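Local coordinates for sugar isomerase (PDB 3QC0), which isomerises a sugar, probably with the help of a zinc ion bound in its xylose isomerase-like TIM barrel, at the interface of chains A and B. Numbering follows the deposited sequence. Chains: chain A/B, sugar isomerase.

Contact 1: the interface of chains A and B. Residues chain A 145-147, 157, 182-183; chain B 118, 145-147, 149, 156-157, 183.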
ATOM      1  N   HIS A 145       2.563  -5.859   1.435  1.00 11.79           N
ATOM      2  CA  HIS A 145       2.291  -4.495   1.092  1.00 11.21           C
ATOM      3  C   HIS A 145       0.867  -4.399   0.550  1.00 11.91           C
ATOM      4  O   HIS A 145       0.455  -5.221  -0.260  1.00 12.00           O
ATOM      5  CB  HIS A 145       3.246  -3.995   0.022  1.00 11.41           C
ATOM      6  CG  HIS A 145       3.302  -2.518  -0.055  1.00 11.46           C
ATOM      7  ND1 HIS A 145       2.306  -1.767  -0.657  1.00 12.58           N
ATOM      8  CD2 HIS A 145       4.243  -1.645   0.387  1.00 11.52           C
ATOM      9  CE1 HIS A 145       2.655  -0.479  -0.587  1.00 14.28           C
ATOM     10  NE2 HIS A 145       3.791  -0.375   0.090  1.00 12.06           N
ATOM     11  N   PRO A 146       0.155  -3.333   0.931  1.00 11.73           N
ATOM     12  CA  PRO A 146      -1.193  -3.149   0.419  1.00 12.52           C
ATOM     13  C   PRO A 146      -1.357  -3.199  -1.100  1.00 12.37           C
ATOM     14  O   PRO A 146      -2.437  -3.535  -1.570  1.00 13.18           O
ATOM     15  CB  PRO A 146      -1.596  -1.770   0.984  1.00 13.04           C
ATOM     16  CG  PRO A 146      -0.925  -1.778   2.349  1.00 12.55           C
ATOM     17  CD  PRO A 146       0.411  -2.506   2.123  1.00 11.92           C
HETATM   18  N   MSE A 147      -0.317  -2.877  -1.872  1.00 11.87           N
HETATM   19  CA  MSE A 147      -0.427  -2.955  -3.321  1.00 12.74           C
HETATM   20  C   MSE A 147      -0.656  -4.360  -3.839  1.00 13.13           C
HETATM   21  O   MSE A 147      -1.090  -4.510  -4.980  1.00 13.68           O
HETATM   22  CB  MSE A 147       0.763  -2.311  -4.050  1.00 14.60           C
HETATM   23  CG  MSE A 147       2.038  -2.983  -3.848  1.00 14.60           C
HETATM   24 SE   MSE A 147       3.462  -1.774  -4.666  0.75 14.07          SE
HETATM   25  CE  MSE A 147       4.890  -2.560  -3.688  1.00 17.52           C
ATOM     26  N   THR A 157      -1.718  -5.605   6.851  1.00 11.23           N
ATOM     27  CA  THR A 157      -1.126  -4.814   7.934  1.00 11.78           C
ATOM     28  C   THR A 157      -0.647  -5.765   9.028  1.00 12.06           C
ATOM     29  O   THR A 157      -1.210  -6.864   9.222  1.00 12.41           O
ATOM     30  CB  THR A 157      -2.088  -3.777   8.536  1.00 12.13           C
ATOM     31  OG1 THR A 157      -3.078  -4.445   9.335  1.00 12.47           O
ATOM     32  CG2 THR A 157      -2.677  -2.841   7.406  1.00 13.56           C
ATOM     33  N   TRP A 182       6.942  -0.986   6.283  1.00 12.75           N
ATOM     34  CA  TRP A 182       7.712   0.182   6.734  1.00 12.32           C
ATOM     35  C   TRP A 182       6.844   1.451   6.832  1.00 12.01           C
ATOM     36  O   TRP A 182       7.103   2.311   7.663  1.00 14.42           O
ATOM     37  CB  TRP A 182       8.904   0.469   5.827  1.00 13.27           C
ATOM     38  CG  TRP A 182       8.530   1.020   4.513  1.00 12.14           C
ATOM     39  CD1 TRP A 182       8.122   0.344   3.422  1.00 13.62           C
ATOM     40  CD2 TRP A 182       8.441   2.419   4.183  1.00 11.13           C
ATOM     41  NE1 TRP A 182       7.802   1.229   2.408  1.00 12.99           N
ATOM     42  CE2 TRP A 182       8.005   2.510   2.859  1.00 12.83           C
ATOM     43  CE3 TRP A 182       8.745   3.564   4.877  1.00 13.37           C
ATOM     44  CZ2 TRP A 182       7.827   3.747   2.206  1.00 13.15           C
ATOM     45  CZ3 TRP A 182       8.552   4.782   4.272  1.00 14.45           C
ATOM     46  CH2 TRP A 182       8.096   4.874   2.924  1.00 14.02           C
ATOM     47  N   TRP A 183       5.863   1.551   5.942  1.00 12.68           N
ATOM     48  CA  TRP A 183       4.992   2.722   5.774  1.00 12.91           C
ATOM     49  C   TRP A 183       3.911   2.835   6.825  1.00 12.14           C
ATOM     50  O   TRP A 183       3.253   3.853   6.952  1.00 13.04           O
ATOM     51  CB  TRP A 183       4.340   2.644   4.333  1.00 12.90           C
ATOM     52  CG  TRP A 183       3.506   1.438   4.285  1.00 13.14           C
ATOM     53  CD1 TRP A 183       3.926   0.181   3.918  1.00 14.52           C
ATOM     54  CD2 TRP A 183       2.180   1.270   4.794  1.00 12.77           C
ATOM     55  NE1 TRP A 183       2.950  -0.730   4.144  1.00 15.80           N
ATOM     56  CE2 TRP A 183       1.872  -0.106   4.702  1.00 13.47           C
ATOM     57  CE3 TRP A 183       1.194   2.154   5.295  1.00 13.59           C
ATOM     58  CZ2 TRP A 183       0.658  -0.630   5.102  1.00 14.37           C
ATOM     59  CZ3 TRP A 183      -0.005   1.625   5.699  1.00 13.86           C
ATOM     60  CH2 TRP A 183      -0.266   0.251   5.608  1.00 13.67           C
TER
ATOM     61  N   ARG B 118       5.720  13.072   8.914  1.00 12.51           N
ATOM     62  CA  ARG B 118       4.318  13.135   9.302  1.00 13.32           C
ATOM     63  C   ARG B 118       4.051  14.282  10.275  1.00 13.36           C
ATOM     64  O   ARG B 118       3.027  14.955  10.141  1.00 14.45           O
ATOM     65  CB  ARG B 118       3.890  11.778   9.859  1.00 13.56           C
ATOM     66  CG  ARG B 118       3.779  10.765   8.727  1.00 14.44           C
ATOM     67  CD  ARG B 118       3.748   9.316   9.184  1.00 13.80           C
ATOM     68  NE  ARG B 118       3.427   8.496   8.037  1.00 12.68           N
ATOM     69  CZ  ARG B 118       3.698   7.210   7.884  1.00 13.67           C
ATOM     70  NH1 ARG B 118       4.186   6.521   8.890  1.00 13.95           N
ATOM     71  NH2 ARG B 118       3.394   6.605   6.749  1.00 13.26           N
ATOM     72  N   HIS B 145      -2.686   5.871  -1.130  1.00 11.79           N
ATOM     73  CA  HIS B 145      -2.289   4.495  -1.099  1.00 11.21           C
ATOM     74  C   HIS B 145      -0.889   4.401  -0.494  1.00 11.91           C
ATOM     75  O   HIS B 145      -0.009   5.179  -0.844  1.00 12.00           O
ATOM     76  CB  HIS B 145      -2.248   3.901  -2.496  1.00 11.41           C
ATOM     77  CG  HIS B 145      -2.274   2.421  -2.493  1.00 11.46           C
ATOM     78  ND1 HIS B 145      -1.159   1.659  -2.186  1.00 12.58           N
ATOM     79  CD2 HIS B 145      -3.282   1.554  -2.771  1.00 11.52           C
ATOM     80  CE1 HIS B 145      -1.494   0.369  -2.293  1.00 14.28           C
ATOM     81  NE2 HIS B 145      -2.784   0.280  -2.588  1.00 12.06           N
ATOM     82  N   PRO B 146      -0.669   3.382   0.343  1.00 11.73           N
ATOM     83  CA  PRO B 146       0.652   3.200   0.922  1.00 12.52           C
ATOM     84  C   PRO B 146       1.825   3.155  -0.058  1.00 12.37           C
ATOM     85  O   PRO B 146       2.937   3.487   0.330  1.00 13.18           O
ATOM     86  CB  PRO B 146       0.515   1.872   1.697  1.00 13.04           C
ATOM     87  CG  PRO B 146      -0.915   1.952   2.211  1.00 12.55           C
ATOM     88  CD  PRO B 146      -1.701   2.628   1.075  1.00 11.92           C
HETATM   89  N   MSE B 147       1.602   2.756  -1.312  1.00 11.87           N
HETATM   90  CA  MSE B 147       2.687   2.741  -2.282  1.00 12.74           C
HETATM   91  C   MSE B 147       3.249   4.115  -2.587  1.00 13.13           C
HETATM   92  O   MSE B 147       4.356   4.201  -3.116  1.00 13.68           O
HETATM   93  CB  MSE B 147       2.318   2.019  -3.588  1.00 14.60           C
HETATM   94  CG  MSE B 147       1.277   2.669  -4.371  1.00 14.60           C
HETATM   95 SE   MSE B 147       0.786   1.372  -5.866  0.75 14.07          SE
HETATM   96  CE  MSE B 147      -0.900   2.183  -6.204  1.00 17.52           C
ATOM     97  N   ALA B 149       3.825   6.405  -0.128  1.00 12.13           N
ATOM     98  CA  ALA B 149       4.302   6.935   1.144  1.00 11.73           C
ATOM     99  C   ALA B 149       5.608   7.688   1.070  1.00 11.87           C
ATOM    100  O   ALA B 149       5.806   8.656   1.789  1.00 14.39           O
ATOM    101  CB  ALA B 149       4.377   5.815   2.231  1.00 12.17           C
ATOM    102  N   ASN B 156      -1.269   7.820   4.934  1.00 11.93           N
ATOM    103  CA  ASN B 156      -1.529   6.594   4.198  1.00 11.25           C
ATOM    104  C   ASN B 156      -2.663   5.710   4.661  1.00 11.65           C
ATOM    105  O   ASN B 156      -2.887   4.656   4.055  1.00 11.94           O
ATOM    106  CB  ASN B 156      -0.241   5.777   4.160  1.00 11.45           C
ATOM    107  CG  ASN B 156       0.871   6.544   3.499  1.00 11.06           C
ATOM    108  OD1 ASN B 156       1.825   6.966   4.157  1.00 11.91           O
ATOM    109  ND2 ASN B 156       0.711   6.810   2.188  1.00 11.38           N
ATOM    110  N   THR B 157      -3.362   6.085   5.742  1.00 11.23           N
ATOM    111  CA  THR B 157      -4.561   5.351   6.161  1.00 11.78           C
ATOM    112  C   THR B 157      -5.638   6.360   6.552  1.00 12.06           C
ATOM    113  O   THR B 157      -5.338   7.483   7.009  1.00 12.41           O
ATOM    114  CB  THR B 157      -4.311   4.382   7.328  1.00 12.13           C
ATOM    115  OG1 THR B 157      -4.135   5.127   8.544  1.00 12.47           O
ATOM    116  CG2 THR B 157      -3.129   3.390   6.986  1.00 13.56           C
ATOM    117  N   TRP B 183      -8.383  -1.313   0.304  1.00 12.68           N
ATOM    118  CA  TRP B 183      -7.670  -2.469   0.864  1.00 12.91           C
ATOM    119  C   TRP B 183      -7.623  -2.484   2.375  1.00 12.14           C
ATOM    120  O   TRP B 183      -7.263  -3.474   2.989  1.00 13.04           O
ATOM    121  CB  TRP B 183      -6.199  -2.468   0.276  1.00 12.90           C
ATOM    122  CG  TRP B 183      -5.533  -1.246   0.741  1.00 13.14           C
ATOM    123  CD1 TRP B 183      -5.549  -0.028   0.103  1.00 14.52           C
ATOM    124  CD2 TRP B 183      -4.926  -1.011   2.015  1.00 12.77           C
ATOM    125  NE1 TRP B 183      -4.978   0.922   0.883  1.00 15.80           N
ATOM    126  CE2 TRP B 183      -4.604   0.365   2.072  1.00 13.47           C
ATOM    127  CE3 TRP B 183      -4.587  -1.833   3.115  1.00 13.59           C
ATOM    128  CZ2 TRP B 183      -3.993   0.945   3.166  1.00 14.37           C
ATOM    129  CZ3 TRP B 183      -3.989  -1.247   4.201  1.00 13.86           C
ATOM    130  CH2 TRP B 183      -3.701   0.125   4.226  1.00 13.67           C
TER
HETATM  131  O   HOH W   1       5.683   3.987   9.412  1.00 13.59           O
HETATM  132  O   HOH W   2       5.281   2.017   0.471  1.00 13.69           O
HETATM  133  O   HOH W   3      -4.184  -2.121  -3.190  1.00 13.69           O
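The guanidinium nitrogen NH2 of B:Arg118 is gripped twice, by the backbone O of A:Trp183 across the interface at 2.8 Å and by the carboxamide OD1 of B:Asn156 in its own chain at 3.1 Å. Both acceptors offer an in-plane lone pair and lie close to the guanidinium plane, so the second-shell B:Asn156 helps fix the rotation of the arginine tip; NH1 adds a water-mediated link to A:Trp182 O. This patch joins two xylose isomerase-like TIM barrels around a two-fold axis, through the loops and short 3-10 helix 146-148 of each chain, with B:Arg118 reaching in from helix 114-135. B:Pro146 lies alongside A:Trp183, its CB centred over one indole face, 3.7 Å from the six-membered-ring centroid, a CH-pi contact repeated by A:Pro146 on B:Trp183. In each tryptophan chi1 of 63° tucks CG in between the backbone N and C, which lays the indole face against the partner's proline, and the two indoles meet tip to tip, with A:Trp183 CH2 3.7 Å from B:Trp183 CH2. B:Thr157 CG2 caps the in-plane edge of A:Trp183 at CZ3. A:His145, with CG anti to its backbone N (chi1 -162°), receives A:Met147 N at ND1 in the ring plane over 3.1 Å, nearly straight at 174°. As acceptor, ND1 is probably unprotonated, which would leave the proton on NE2; NE2 reaches B:Pro146 O through a water, and CE1 packs against B:Met147 CA.

Contact 2: the interface of chains A and B. Residues chain A 107, 111, 114, 147, 149-151, 215; chain B 182-183, 208, 210-211, 226.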
ATOM      1  N   LEU A 107      -7.984 -12.002  -3.745  1.00 14.97           N
ATOM      2  CA  LEU A 107      -9.387 -12.292  -3.953  1.00 15.26           C
ATOM      3  C   LEU A 107      -9.545 -13.555  -4.802  1.00 17.17           C
ATOM      4  O   LEU A 107      -8.786 -13.748  -5.762  1.00 18.06           O
ATOM      5  CB  LEU A 107     -10.061 -11.105  -4.669  1.00 15.13           C
ATOM      6  CG  LEU A 107     -10.253  -9.884  -3.784  1.00 16.63           C
ATOM      7  CD1 LEU A 107     -10.360  -8.632  -4.708  1.00 17.54           C
ATOM      8  CD2 LEU A 107     -11.497 -10.003  -2.910  1.00 18.42           C
ATOM      9  N   SER A 111     -14.331 -12.132  -7.610  1.00 21.93           N
ATOM     10  CA  SER A 111     -14.944 -11.612  -6.424  1.00 20.07           C
ATOM     11  C   SER A 111     -14.430 -10.230  -6.066  1.00 18.89           C
ATOM     12  O   SER A 111     -13.267  -9.880  -6.336  1.00 18.31           O
ATOM     13  CB  SER A 111     -14.664 -12.561  -5.247  1.00 19.03           C
ATOM     14  OG  SER A 111     -15.278 -12.086  -4.034  1.00 19.10           O
ATOM     15  N   ILE A 114     -13.686  -8.653  -0.311  1.00 14.54           N
ATOM     16  CA  ILE A 114     -12.392  -8.690   0.368  1.00 14.48           C
ATOM     17  C   ILE A 114     -12.528  -9.213   1.797  1.00 14.09           C
ATOM     18  O   ILE A 114     -11.662  -9.965   2.272  1.00 14.20           O
ATOM     19  CB  ILE A 114     -11.671  -7.330   0.290  1.00 15.07           C
ATOM     20  CG1 ILE A 114     -10.206  -7.423   0.648  1.00 16.49           C
ATOM     21  CG2 ILE A 114     -12.387  -6.256   1.183  1.00 15.17           C
ATOM     22  CD1 ILE A 114      -9.335  -8.204  -0.330  1.00 18.97           C
HETATM   23  N   MSE A 147      -0.317  -2.877  -1.872  1.00 11.87           N
HETATM   24  CA  MSE A 147      -0.427  -2.955  -3.321  1.00 12.74           C
HETATM   25  C   MSE A 147      -0.656  -4.360  -3.839  1.00 13.13           C
HETATM   26  O   MSE A 147      -1.090  -4.510  -4.980  1.00 13.68           O
HETATM   27  CB  MSE A 147       0.763  -2.311  -4.050  1.00 14.60           C
HETATM   28  CG  MSE A 147       2.038  -2.983  -3.848  1.00 14.60           C
HETATM   29 SE   MSE A 147       3.462  -1.774  -4.666  0.75 14.07          SE
HETATM   30  CE  MSE A 147       4.890  -2.560  -3.688  1.00 17.52           C
ATOM     31  N   ALA A 149      -2.836  -6.499  -2.324  1.00 12.13           N
ATOM     32  CA  ALA A 149      -4.075  -6.957  -1.705  1.00 11.73           C
ATOM     33  C   ALA A 149      -4.985  -7.747  -2.615  1.00 11.87           C
ATOM     34  O   ALA A 149      -5.651  -8.671  -2.172  1.00 14.39           O
ATOM     35  CB  ALA A 149      -4.853  -5.770  -1.051  1.00 12.17           C
ATOM     36  N   ALA A 150      -5.126  -7.303  -3.870  1.00 12.64           N
ATOM     37  CA  ALA A 150      -6.147  -7.888  -4.740  1.00 13.29           C
ATOM     38  C   ALA A 150      -5.784  -9.250  -5.273  1.00 13.07           C
ATOM     39  O   ALA A 150      -6.663 -10.057  -5.506  1.00 14.47           O
ATOM     40  CB  ALA A 150      -6.474  -6.956  -5.933  1.00 14.08           C
ATOM     41  N   ASP A 151      -4.503  -9.440  -5.549  1.00 14.00           N
ATOM     42  CA  ASP A 151      -4.083 -10.575  -6.357  1.00 14.21           C
ATOM     43  C   ASP A 151      -2.955 -11.415  -5.808  1.00 14.50           C
ATOM     44  O   ASP A 151      -2.612 -12.407  -6.463  1.00 15.86           O
ATOM     45  CB  ASP A 151      -3.819 -10.118  -7.786  1.00 16.09           C
ATOM     46  CG  ASP A 151      -2.763  -9.077  -7.904  1.00 19.21           C
ATOM     47  OD1 ASP A 151      -2.250  -8.548  -6.896  1.00 18.52           O
ATOM     48  OD2 ASP A 151      -2.415  -8.795  -9.099  1.00 23.38           O
HETATM   49  N   MSE A 215       6.188  -2.795  -9.332  1.00 20.16           N
HETATM   50  CA  MSE A 215       5.463  -3.172  -8.125  1.00 20.19           C
HETATM   51  C   MSE A 215       5.986  -4.410  -7.466  1.00 20.25           C
HETATM   52  O   MSE A 215       5.688  -4.624  -6.299  1.00 21.08           O
HETATM   53  CB  MSE A 215       4.006  -3.350  -8.455  1.00 20.60           C
HETATM   54  CG  MSE A 215       3.376  -2.005  -8.783  1.00 21.79           C
HETATM   55 SE   MSE A 215       1.595  -2.083  -9.518  0.75 19.30          SE
HETATM   56  CE  MSE A 215       0.821  -2.310  -7.841  1.00 19.20           C
TER
ATOM     57  N   TRP B 182      -9.329   1.212  -0.365  1.00 12.75           N
ATOM     58  CA  TRP B 182     -10.228   0.055  -0.498  1.00 12.32           C
ATOM     59  C   TRP B 182      -9.704  -1.181   0.257  1.00 12.01           C
ATOM     60  O   TRP B 182     -10.489  -1.991   0.731  1.00 14.42           O
ATOM     61  CB  TRP B 182     -10.465  -0.321  -1.956  1.00 13.27           C
ATOM     62  CG  TRP B 182      -9.300  -0.948  -2.605  1.00 12.14           C
ATOM     63  CD1 TRP B 182      -8.232  -0.334  -3.149  1.00 13.62           C
ATOM     64  CD2 TRP B 182      -9.044  -2.362  -2.688  1.00 11.13           C
ATOM     65  NE1 TRP B 182      -7.322  -1.274  -3.598  1.00 12.99           N
ATOM     66  CE2 TRP B 182      -7.815  -2.528  -3.331  1.00 12.83           C
ATOM     67  CE3 TRP B 182      -9.774  -3.467  -2.326  1.00 13.37           C
ATOM     68  CZ2 TRP B 182      -7.267  -3.800  -3.595  1.00 13.15           C
ATOM     69  CZ3 TRP B 182      -9.248  -4.716  -2.546  1.00 14.45           C
ATOM     70  CH2 TRP B 182      -7.988  -4.885  -3.192  1.00 14.02           C
ATOM     71  N   TRP B 183      -8.383  -1.313   0.304  1.00 12.68           N
ATOM     72  CA  TRP B 183      -7.670  -2.469   0.864  1.00 12.91           C
ATOM     73  C   TRP B 183      -7.623  -2.484   2.375  1.00 12.14           C
ATOM     74  O   TRP B 183      -7.263  -3.474   2.989  1.00 13.04           O
ATOM     75  CB  TRP B 183      -6.199  -2.468   0.276  1.00 12.90           C
ATOM     76  CG  TRP B 183      -5.533  -1.246   0.741  1.00 13.14           C
ATOM     77  CD1 TRP B 183      -5.549  -0.028   0.103  1.00 14.52           C
ATOM     78  CD2 TRP B 183      -4.926  -1.011   2.015  1.00 12.77           C
ATOM     79  NE1 TRP B 183      -4.978   0.922   0.883  1.00 15.80           N
ATOM     80  CE2 TRP B 183      -4.604   0.365   2.072  1.00 13.47           C
ATOM     81  CE3 TRP B 183      -4.587  -1.833   3.115  1.00 13.59           C
ATOM     82  CZ2 TRP B 183      -3.993   0.945   3.166  1.00 14.37           C
ATOM     83  CZ3 TRP B 183      -3.989  -1.247   4.201  1.00 13.86           C
ATOM     84  CH2 TRP B 183      -3.701   0.125   4.226  1.00 13.67           C
ATOM     85  N   TRP B 208      -9.651  -0.622  -8.858  1.00 15.63           N
ATOM     86  CA  TRP B 208      -8.365  -1.280  -8.738  1.00 15.02           C
ATOM     87  C   TRP B 208      -8.330  -2.486  -9.656  1.00 15.01           C
ATOM     88  O   TRP B 208      -9.076  -3.436  -9.455  1.00 16.50           O
ATOM     89  CB  TRP B 208      -8.107  -1.690  -7.265  1.00 14.29           C
ATOM     90  CG  TRP B 208      -6.724  -2.279  -7.106  1.00 14.49           C
ATOM     91  CD1 TRP B 208      -6.352  -3.586  -7.345  1.00 14.98           C
ATOM     92  CD2 TRP B 208      -5.522  -1.597  -6.736  1.00 14.15           C
ATOM     93  NE1 TRP B 208      -5.017  -3.745  -7.099  1.00 14.34           N
ATOM     94  CE2 TRP B 208      -4.481  -2.539  -6.732  1.00 13.70           C
ATOM     95  CE3 TRP B 208      -5.237  -0.317  -6.338  1.00 12.98           C
ATOM     96  CZ2 TRP B 208      -3.183  -2.199  -6.411  1.00 14.19           C
ATOM     97  CZ3 TRP B 208      -3.951   0.033  -6.041  1.00 14.09           C
ATOM     98  CH2 TRP B 208      -2.938  -0.912  -6.045  1.00 14.21           C
ATOM     99  N   VAL B 210      -6.954  -5.813 -11.813  1.00 17.81           N
ATOM    100  CA  VAL B 210      -6.136  -7.015 -11.655  1.00 18.00           C
ATOM    101  C   VAL B 210      -5.749  -7.524 -13.062  1.00 19.65           C
ATOM    102  O   VAL B 210      -6.607  -8.011 -13.796  1.00 20.73           O
ATOM    103  CB  VAL B 210      -6.859  -8.126 -10.838  1.00 18.43           C
ATOM    104  CG1 VAL B 210      -6.026  -9.441 -10.840  1.00 18.40           C
ATOM    105  CG2 VAL B 210      -7.147  -7.630  -9.396  1.00 19.56           C
ATOM    106  N   PRO B 211      -4.465  -7.426 -13.422  1.00 21.33           N
ATOM    107  CA  PRO B 211      -3.365  -6.808 -12.695  1.00 21.38           C
ATOM    108  C   PRO B 211      -3.413  -5.290 -12.810  1.00 21.19           C
ATOM    109  O   PRO B 211      -4.056  -4.746 -13.722  1.00 21.64           O
ATOM    110  CB  PRO B 211      -2.135  -7.318 -13.441  1.00 23.29           C
ATOM    111  CG  PRO B 211      -2.637  -7.410 -14.862  1.00 23.83           C
ATOM    112  CD  PRO B 211      -4.008  -7.974 -14.727  1.00 22.51           C
ATOM    113  N   VAL B 226     -11.808  -4.628  -8.939  1.00 16.61           N
ATOM    114  CA  VAL B 226     -12.236  -5.481  -7.840  1.00 16.70           C
ATOM    115  C   VAL B 226     -12.784  -4.770  -6.628  1.00 16.10           C
ATOM    116  O   VAL B 226     -13.108  -5.425  -5.629  1.00 17.31           O
ATOM    117  CB  VAL B 226     -11.073  -6.379  -7.374  1.00 16.96           C
ATOM    118  CG1 VAL B 226     -10.601  -7.237  -8.528  1.00 22.05           C
ATOM    119  CG2 VAL B 226      -9.968  -5.555  -6.708  1.00 18.40           C
TER
HETATM  120  O   HOH W   4      -3.191  -6.039  -5.793  1.00 16.41           O
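Loops from two xylose isomerase-like TIM barrels build this contact: 3-10 helix 146-148 of chain A and the residues after it, with A:Leu107 and the start of helix 114-135, pack against chain B loops, among them those after helix 178-181 and strand 200-205. It is mainly apolar, with no direct polar bond between the chains. The methyl CB of A:Ala150 is the hub, lying 3.6 Å from B:Val210 CG2 and 3.7 Å from B:Trp208 CD1, with B:Val226 CG2 and the tip of B:Trp182 also against it. In B:Trp182 chi1 of 72° tucks CG in between the backbone N and C, directing the benzo end at chain A. Its indole is sandwiched within its own chain, B:Trp208 CB over one face toward the rim and B:Trp183 CB over the centre of the other; CH2 comes 3.8 Å from A:Ala150 CB, and A:Ala149 CB adjoins the same corner. An alanine at B:Trp182 would remove this benzo end and would probably loosen both the packing on A:Ala149 and A:Ala150 and the packing against B:Trp208 that probably helps place its indole. Farther out, the A:Leu107 side chain crosses that of B:Val226 obliquely, its CD1 3.6 Å from B:Val226 CB, while A:Asp151 and B:Val210 run antiparallel alongside one another, CB of the first against CG1 of the second. B:Trp208 has CG anti to its backbone N (chi1 -176°), and its indole NE1 reaches a water at 3.2 Å. That water also bonds A:Met147 O at 2.7 Å, A:Ala150 N and the carboxylate OD1 of A:Asp151, tying the indole to the opposing loop. Apolar packing and a water-bridged polar junction thus probably help hold the two barrels together as a dimer.

Centred about 14 Å apart by their C-alpha atoms, contact 1 and contact 2 are neighbouring parts of one two-fold symmetric interface and share A:Met147 and B:Trp183. The 3-10 helix 146-148 of chain A belongs to both, and the consecutive B:Trp182 and B:Trp183 divide the work, B:Trp183 serving mainly contact 1 and B:Trp182 contact 2. Contact 1 contains pairs of identical residues meeting each other, as expected near the axis, whereas contact 2 joins unlike loops and recurs with the chains exchanged. Such continuity suggests a dimer, although the deposited assembly alone does not prove one in solution.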